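Local coordinates for protein Chains: A (Unidentified, PDB 6ZM9) that breaks down S-adenosyl methionine as a phage-encoded SAM lyase, an enzyme captured here with S-methyl-5'-thioadenosine in its pocket, at residues Pro25-Thr28 against Ile29-Val33; Ala38-Arg42 against Gln43-Pro47; Glu85-Thr88 against Gly89-Ala93. All coordinates share one frame; numbering follows the deposited sequence.

Contact 1: residues Pro25-Thr28 against Ile29-Val33; sequences PTYT and IEDVV
The carboxylate of Asp31 meets the ring of Tyr27 at its edge: OD2 lies near the ring plane, 3.7 Å from CD1, and the two flat groups stand 83° apart. One face of the Tyr27 ring carries the methyl CG2 of Thr26 over its centre, and Phe102 packs against the same ring edge-to-face. On the carboxylate, the backbone N of Thr28 reaches Asp31 OD2 at 3.0 Å, coming from well above the carboxylate plane.

The return bond runs from Asp31 N to Thr28 OG1, 3.2 Å long and fairly straight at 157°. With chi1 at 66°, OG1 of Thr28 sits between its own backbone N and carbonyl carbon, turned to the first helical turn. These reciprocal bonds make a capping box, with Thr28 as N-cap of helix 29-43. Thr28 O adds weak bonds to Asp31 N and to Val32 N, the latter at 3.4 Å. Behind the cap, Ile29 and Val32 pack on strand 66-77, while Glu30 forms a salt bridge with Arg55 of the second subunit.

Chemically, the box gives the backbone N of both Thr28 and Asp31 a side-chain acceptor, and the negative carboxylate there would be expected to interact favourably with the helix dipole.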
loop_
_atom_site.group_PDB
_atom_site.type_symbol
_atom_site.label_atom_id
_atom_site.label_comp_id
_atom_site.label_asym_id
_atom_site.label_seq_id
_atom_site.Cartn_x
_atom_site.Cartn_y
_atom_site.Cartn_z
ATOM N N PRO A 25 12.349 16.967 11.398
ATOM C CA PRO A 25 11.919 16.813 10.002
ATOM C C PRO A 25 12.957 17.431 9.071
ATOM O O PRO A 25 13.362 18.584 9.242
ATOM C CB PRO A 25 10.576 17.553 9.962
ATOM C CG PRO A 25 10.105 17.559 11.386
ATOM C CD PRO A 25 11.358 17.699 12.202
ATOM N N THR A 26 13.400 16.645 8.082
ATOM C CA THR A 26 14.532 17.050 7.254
ATOM C C THR A 26 14.291 16.926 5.752
ATOM O O THR A 26 14.631 17.843 4.998
ATOM C CB THR A 26 15.779 16.252 7.669
ATOM O OG1 THR A 26 16.073 16.481 9.057
ATOM C CG2 THR A 26 17.006 16.642 6.865
ATOM N N TYR A 27 13.724 15.811 5.298
ATOM C CA TYR A 27 13.647 15.506 3.880
ATOM C C TYR A 27 12.203 15.434 3.416
ATOM O O TYR A 27 11.265 15.489 4.220
ATOM C CB TYR A 27 14.355 14.186 3.598
ATOM C CG TYR A 27 15.811 14.184 4.004
ATOM C CD1 TYR A 27 16.758 14.893 3.275
ATOM C CD2 TYR A 27 16.234 13.453 5.099
ATOM C CE1 TYR A 27 18.110 14.869 3.640
ATOM C CE2 TYR A 27 17.559 13.423 5.465
ATOM C CZ TYR A 27 18.499 14.129 4.743
ATOM O OH TYR A 27 19.841 14.081 5.127
ATOM N N THR A 28 12.042 15.321 2.091
ATOM C CA THR A 28 10.746 15.246 1.444
ATOM C C THR A 28 10.651 14.017 0.549
ATOM O O THR A 28 11.657 13.443 0.133
ATOM C CB THR A 28 10.484 16.439 0.513
ATOM O OG1 THR A 28 11.416 16.387 -0.581
ATOM C CG2 THR A 28 10.608 17.753 1.230
ATOM N N ILE A 29 9.411 13.653 0.211
ATOM C CA ILE A 29 9.200 12.528 -0.693
ATOM C C ILE A 29 9.907 12.757 -2.022
ATOM O O ILE A 29 10.477 11.822 -2.594
ATOM C CB ILE A 29 7.701 12.196 -0.857
ATOM C CG1 ILE A 29 7.531 11.005 -1.805
ATOM C CG2 ILE A 29 6.869 13.385 -1.342
ATOM C CD1 ILE A 29 6.155 10.350 -1.727
ATOM N N GLU A 30 9.883 13.987 -2.547
ATOM C CA GLU A 30 10.530 14.194 -3.844
ATOM C C GLU A 30 12.030 13.943 -3.777
ATOM O O GLU A 30 12.628 13.486 -4.762
ATOM C CB GLU A 30 10.235 15.571 -4.428
ATOM C CG GLU A 30 10.338 15.557 -5.974
ATOM C CD GLU A 30 9.240 14.751 -6.710
ATOM O OE1 GLU A 30 8.268 14.258 -6.082
ATOM O OE2 GLU A 30 9.348 14.612 -7.951
ATOM N N ASP A 31 12.656 14.228 -2.626
ATOM C CA ASP A 31 14.067 13.896 -2.466
ATOM C C ASP A 31 14.284 12.391 -2.650
ATOM O O ASP A 31 15.246 11.964 -3.297
ATOM C CB ASP A 31 14.577 14.266 -1.062
ATOM C CG ASP A 31 14.495 15.744 -0.733
ATOM O OD1 ASP A 31 14.463 16.603 -1.639
ATOM O OD2 ASP A 31 14.532 16.027 0.497
ATOM N N VAL A 32 13.413 11.570 -2.042
ATOM C CA VAL A 32 13.528 10.122 -2.164
ATOM C C VAL A 32 13.283 9.671 -3.599
ATOM O O VAL A 32 13.981 8.783 -4.098
ATOM C CB VAL A 32 12.593 9.428 -1.154
ATOM C CG1 VAL A 32 12.601 7.936 -1.356
ATOM C CG2 VAL A 32 13.004 9.783 0.267
ATOM N N VAL A 33 12.296 10.270 -4.279
ATOM C CA VAL A 33 12.040 9.966 -5.691
ATOM C C VAL A 33 13.302 10.189 -6.512
ATOM O O VAL A 33 13.755 9.314 -7.258
ATOM C CB VAL A 33 10.871 10.810 -6.229
ATOM C CG1 VAL A 33 10.696 10.607 -7.734
ATOM C CG2 VAL A 33 9.557 10.460 -5.511
#

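Contact 2: residues Ala38-Arg42 against Gln43-Pro47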
loop_
_atom_site.group_PDB
_atom_site.type_symbol
_atom_site.label_atom_id
_atom_site.label_comp_id
_atom_site.label_asym_id
_atom_site.label_seq_id
_atom_site.Cartn_x
_atom_site.Cartn_y
_atom_site.Cartn_z
ATOM N N ALA A 38 18.220 8.090 -9.401
ATOM C CA ALA A 38 19.655 8.166 -9.633
ATOM C C ALA A 38 20.354 6.858 -9.287
ATOM O O ALA A 38 21.216 6.395 -10.033
ATOM C CB ALA A 38 20.230 9.324 -8.814
ATOM N N ILE A 39 19.991 6.243 -8.167
ATOM C CA ILE A 39 20.619 4.995 -7.759
ATOM C C ILE A 39 20.293 3.891 -8.758
ATOM O O ILE A 39 21.169 3.123 -9.175
ATOM C CB ILE A 39 20.159 4.610 -6.344
ATOM C CG1 ILE A 39 20.717 5.567 -5.298
ATOM C CG2 ILE A 39 20.572 3.195 -6.029
ATOM C CD1 ILE A 39 19.986 5.539 -3.973
ATOM N N ARG A 40 19.021 3.783 -9.143
ATOM C CA ARG A 40 18.599 2.707 -10.031
ATOM C C ARG A 40 19.193 2.872 -11.423
ATOM O O ARG A 40 19.554 1.880 -12.066
ATOM C CB ARG A 40 17.070 2.589 -10.037
ATOM C CG ARG A 40 16.522 2.285 -8.632
ATOM C CD ARG A 40 15.083 1.853 -8.637
ATOM N NE ARG A 40 14.991 0.425 -8.905
ATOM C CZ ARG A 40 13.910 -0.181 -9.370
ATOM N NH1 ARG A 40 12.816 0.522 -9.632
ATOM N NH2 ARG A 40 13.912 -1.490 -9.572
ATOM N N LYS A 41 19.346 4.106 -11.897
ATOM C CA LYS A 41 20.029 4.300 -13.172
ATOM C C LYS A 41 21.465 3.786 -13.112
ATOM O O LYS A 41 21.948 3.164 -14.070
ATOM C CB LYS A 41 19.984 5.767 -13.570
ATOM C CG LYS A 41 18.630 6.246 -14.075
ATOM C CD LYS A 41 18.713 7.717 -14.467
ATOM C CE LYS A 41 17.472 8.226 -15.185
ATOM N NZ LYS A 41 17.508 9.730 -15.316
ATOM N N ARG A 42 22.168 4.020 -11.999
ATOM C CA ARG A 42 23.548 3.543 -11.877
ATOM C C ARG A 42 23.616 2.026 -11.771
ATOM O O ARG A 42 24.663 1.440 -12.069
ATOM C CB ARG A 42 24.233 4.208 -10.686
ATOM C CG ARG A 42 24.555 5.673 -10.928
ATOM C CD ARG A 42 25.475 6.233 -9.839
ATOM N NE ARG A 42 24.861 6.189 -8.513
ATOM C CZ ARG A 42 24.198 7.198 -7.944
ATOM N NH1 ARG A 42 24.057 8.361 -8.572
ATOM N NH2 ARG A 42 23.685 7.044 -6.730
ATOM N N GLN A 43 22.521 1.383 -11.384
ATOM C CA GLN A 43 22.435 -0.066 -11.412
ATOM C C GLN A 43 22.135 -0.602 -12.803
ATOM O O GLN A 43 22.226 -1.821 -13.015
ATOM C CB GLN A 43 21.336 -0.519 -10.458
ATOM C CG GLN A 43 21.600 -0.204 -8.996
ATOM C CD GLN A 43 20.475 -0.700 -8.116
ATOM O OE1 GLN A 43 19.322 -0.717 -8.518
ATOM N NE2 GLN A 43 20.805 -1.118 -6.922
ATOM N N GLY A 44 21.779 0.269 -13.742
ATOM C CA GLY A 44 21.439 -0.144 -15.081
ATOM C C GLY A 44 20.053 -0.716 -15.231
ATOM O O GLY A 44 19.767 -1.303 -16.277
ATOM N N ILE A 45 19.171 -0.550 -14.207
ATOM C CA ILE A 45 17.828 -1.135 -14.131
ATOM C C ILE A 45 16.790 -0.073 -14.443
ATOM O O ILE A 45 17.025 1.126 -14.257
ATOM C CB ILE A 45 17.647 -1.742 -12.720
ATOM C CG1 ILE A 45 16.428 -2.665 -12.601
ATOM C CG2 ILE A 45 17.454 -0.671 -11.678
ATOM C CD1 ILE A 45 16.393 -3.504 -11.305
ATOM N N LEU A 46 15.629 -0.500 -14.944
ATOM C CA LEU A 46 14.535 0.447 -15.140
ATOM C C LEU A 46 14.135 1.034 -13.791
ATOM O O LEU A 46 13.905 0.276 -12.838
ATOM C CB LEU A 46 13.328 -0.253 -15.752
ATOM C CG LEU A 46 13.335 -0.294 -17.275
ATOM C CD1 LEU A 46 12.173 -1.151 -17.717
ATOM C CD2 LEU A 46 13.232 1.085 -17.888
ATOM N N PRO A 47 14.036 2.361 -13.661
ATOM C CA PRO A 47 13.763 2.940 -12.338
ATOM C C PRO A 47 12.302 2.920 -11.926
ATOM O O PRO A 47 12.005 3.259 -10.765
ATOM C CB PRO A 47 14.254 4.385 -12.471
ATOM C CG PRO A 47 14.259 4.678 -13.891
ATOM C CD PRO A 47 14.409 3.389 -14.648
HETATM O O HOH W 1 16.859 -1.417 -7.644
#
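Arg40 lays its side chain along the turn that ends helix 29-43, its CB 3.7 Å from CG2 of Ile45 and its guanidinium extending past Leu46 to Pro47. The turn is a Schellman motif. Gly44, at positive phi (78°), is the first residue to leave helical geometry; its N bonds to Lys41 O at 2.9 Å, and Ile45 N returns to Arg40 O at 3.3 Å. Gln43 N still makes the helical bond to Ile39 O and a weaker one to Arg40 O.

The chain of Arg40 bends at chi3 (84°), which brings the guanidinium round to the backbone beyond the turn. Leu46 O lies over one face of this group, offset toward the rim and too poorly angled for a hydrogen bond. Pro47 O is at the edge, where Arg40 NH1 gives it a weak bond of 3.1 Å; Asp48 O receives another weak bond from the same nitrogen. CD1 of Ile45 touches Arg40 NH2 obliquely at 3.6 Å.

Across the turn, the Gln43 amide plane is steeply inclined to the guanidinium. Its NE2 bonds to Lys90 O, tying the helix end to helix 84-101, while Ile45 also packs on Lys90. Lys41, Leu46 and Pro47 face the second subunit. The oxygen end of Gln43 is joined to Arg40 through a single water, which accepts from Arg40 NE at 2.9 Å and donates to Gln43 OE1 at 2.7 Å.

Contact 3: residues Glu85-Thr88 against Gly89-Ala93; sequences EDFT and GKVQA
Gly89 opens the second half of this helical stretch by bonding through its N to Glu85 O at 2.9 Å.

Lys90 follows, doubly linked to Asp86. Its N bonds to Asp86 O, and its ammonium NZ forms a salt bridge of 2.8 Å with Asp86 OD1, which offers its syn lone pair, on the side of its other oxygen. The lysine chain stays extended until chi4 (43°), where a final bend turns NZ onto the carboxylate; on the way, CD and CE run beside OD1. On the aspartate, CG lies opposite the backbone N (chi1 -169°), so that the carboxylate end comes close to the Lys90 ammonium.

At Val91 the contact becomes apolar. Val91 CG2 stands over one face of the Phe87 ring, 3.9 Å from the centroid and 18° off the normal, a CH-pi contact whose closest ring carbon is Phe87 CZ at 3.7 Å. Both side chains continue inward to Ala13 on strand 11-21, and Val91 also reaches strand 106-113.

Gln92 bonds through N to Thr88 O, and its CD lies 3.8 Å from CG2 of Thr88, while Thr88 OG1 bonds back to Lys84 O. Gln92 also packs on Met3 of the third subunit. The i to i+4 spacing of these pairs is that of an alpha-helix; the apolar flank of Phe87 and Val91, set against the sheet at strands 11-21 and 106-113, with the Asp86-Lys90 salt bridge on another flank, is typical of an amphipathic helix packed on a beta-sheet, here helix 84-101.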
loop_
_atom_site.group_PDB
_atom_site.type_symbol
_atom_site.label_atom_id
_atom_site.label_comp_id
_atom_site.label_asym_id
_atom_site.label_seq_id
_atom_site.Cartn_x
_atom_site.Cartn_y
_atom_site.Cartn_z
ATOM N N GLU A 85 18.057 -13.669 -7.415
ATOM C CA GLU A 85 19.287 -13.134 -6.836
ATOM C C GLU A 85 19.587 -11.735 -7.358
ATOM O O GLU A 85 20.009 -10.857 -6.599
ATOM C CB GLU A 85 20.442 -14.099 -7.142
ATOM C CG GLU A 85 21.844 -13.501 -7.014
ATOM C CD GLU A 85 22.951 -14.504 -7.313
ATOM O OE1 GLU A 85 22.699 -15.725 -7.230
ATOM O OE2 GLU A 85 24.079 -14.067 -7.637
ATOM N N ASP A 86 19.369 -11.512 -8.653
ATOM C CA ASP A 86 19.610 -10.197 -9.283
ATOM C C ASP A 86 18.649 -9.160 -8.690
ATOM O O ASP A 86 19.102 -8.114 -8.256
ATOM C CB ASP A 86 19.460 -10.283 -10.794
ATOM C CG ASP A 86 19.944 -9.036 -11.491
ATOM O OD1 ASP A 86 20.618 -8.241 -10.848
ATOM O OD2 ASP A 86 19.651 -8.883 -12.666
ATOM N N PHE A 87 17.357 -9.446 -8.679
ATOM C CA PHE A 87 16.396 -8.506 -8.118
ATOM C C PHE A 87 16.684 -8.241 -6.649
ATOM O O PHE A 87 16.688 -7.084 -6.199
ATOM C CB PHE A 87 14.983 -9.056 -8.289
ATOM C CG PHE A 87 13.908 -8.141 -7.766
ATOM C CD1 PHE A 87 13.487 -7.068 -8.516
ATOM C CD2 PHE A 87 13.350 -8.339 -6.527
ATOM C CE1 PHE A 87 12.521 -6.206 -8.041
ATOM C CE2 PHE A 87 12.357 -7.491 -6.056
ATOM C CZ PHE A 87 11.952 -6.416 -6.817
ATOM N N THR A 88 16.872 -9.303 -5.870
ATOM C CA THR A 88 17.092 -9.143 -4.436
ATOM C C THR A 88 18.332 -8.304 -4.174
ATOM O O THR A 88 18.323 -7.410 -3.320
ATOM C CB THR A 88 17.210 -10.521 -3.780
ATOM O OG1 THR A 88 15.966 -11.226 -3.916
ATOM C CG2 THR A 88 17.553 -10.387 -2.308
ATOM N N GLY A 89 19.415 -8.581 -4.893
ATOM C CA GLY A 89 20.635 -7.832 -4.666
ATOM C C GLY A 89 20.494 -6.360 -5.007
ATOM O O GLY A 89 21.018 -5.500 -4.295
ATOM N N LYS A 90 19.803 -6.052 -6.105
ATOM C CA LYS A 90 19.636 -4.657 -6.493
ATOM C C LYS A 90 18.732 -3.916 -5.514
ATOM O O LYS A 90 18.984 -2.750 -5.198
ATOM C CB LYS A 90 19.120 -4.565 -7.927
ATOM C CG LYS A 90 20.217 -4.893 -8.965
ATOM C CD LYS A 90 19.680 -4.814 -10.366
ATOM C CE LYS A 90 20.796 -4.764 -11.404
ATOM N NZ LYS A 90 21.876 -5.737 -11.095
ATOM N N VAL A 91 17.693 -4.575 -5.001
ATOM C CA VAL A 91 16.835 -3.917 -4.024
ATOM C C VAL A 91 17.573 -3.711 -2.704
ATOM O O VAL A 91 17.440 -2.664 -2.060
ATOM C CB VAL A 91 15.512 -4.684 -3.849
ATOM C CG1 VAL A 91 14.762 -4.135 -2.648
ATOM C CG2 VAL A 91 14.697 -4.572 -5.123
ATOM N N GLN A 92 18.354 -4.706 -2.281
ATOM C CA GLN A 92 19.145 -4.564 -1.059
ATOM C C GLN A 92 20.119 -3.408 -1.179
ATOM O O GLN A 92 20.276 -2.598 -0.256
ATOM C CB GLN A 92 19.915 -5.863 -0.820
ATOM C CG GLN A 92 19.078 -6.996 -0.257
ATOM C CD GLN A 92 19.874 -8.286 -0.191
ATOM O OE1 GLN A 92 20.768 -8.518 -0.998
ATOM N NE2 GLN A 92 19.545 -9.130 0.772
ATOM N N ALA A 93 20.792 -3.303 -2.326
ATOM C CA ALA A 93 21.750 -2.225 -2.519
ATOM C C ALA A 93 21.053 -0.870 -2.526
ATOM O O ALA A 93 21.583 0.113 -1.999
ATOM C CB ALA A 93 22.518 -2.439 -3.824
#

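How the contacts relate
Contacts 1 and 2 mark the two ends of one helix, 29-43, whereas contact 3 lies within helix 84-101. Contact 1 is at the surface; contacts 2 and 3 are partly buried. Their chemistry follows position: the helix start offers amides and is met by side-chain acceptors, the helix end offers carbonyls and is met by backbone amides, and the first turns of helix 84-101 pair side chains one turn apart. Contacts 2 and 3 touch, joining the two helices, while contacts 1 and 3 lie on opposite sides of the chain's centre. Contacts 1 and 2 both border the second subunit, and contact 3 meets the third.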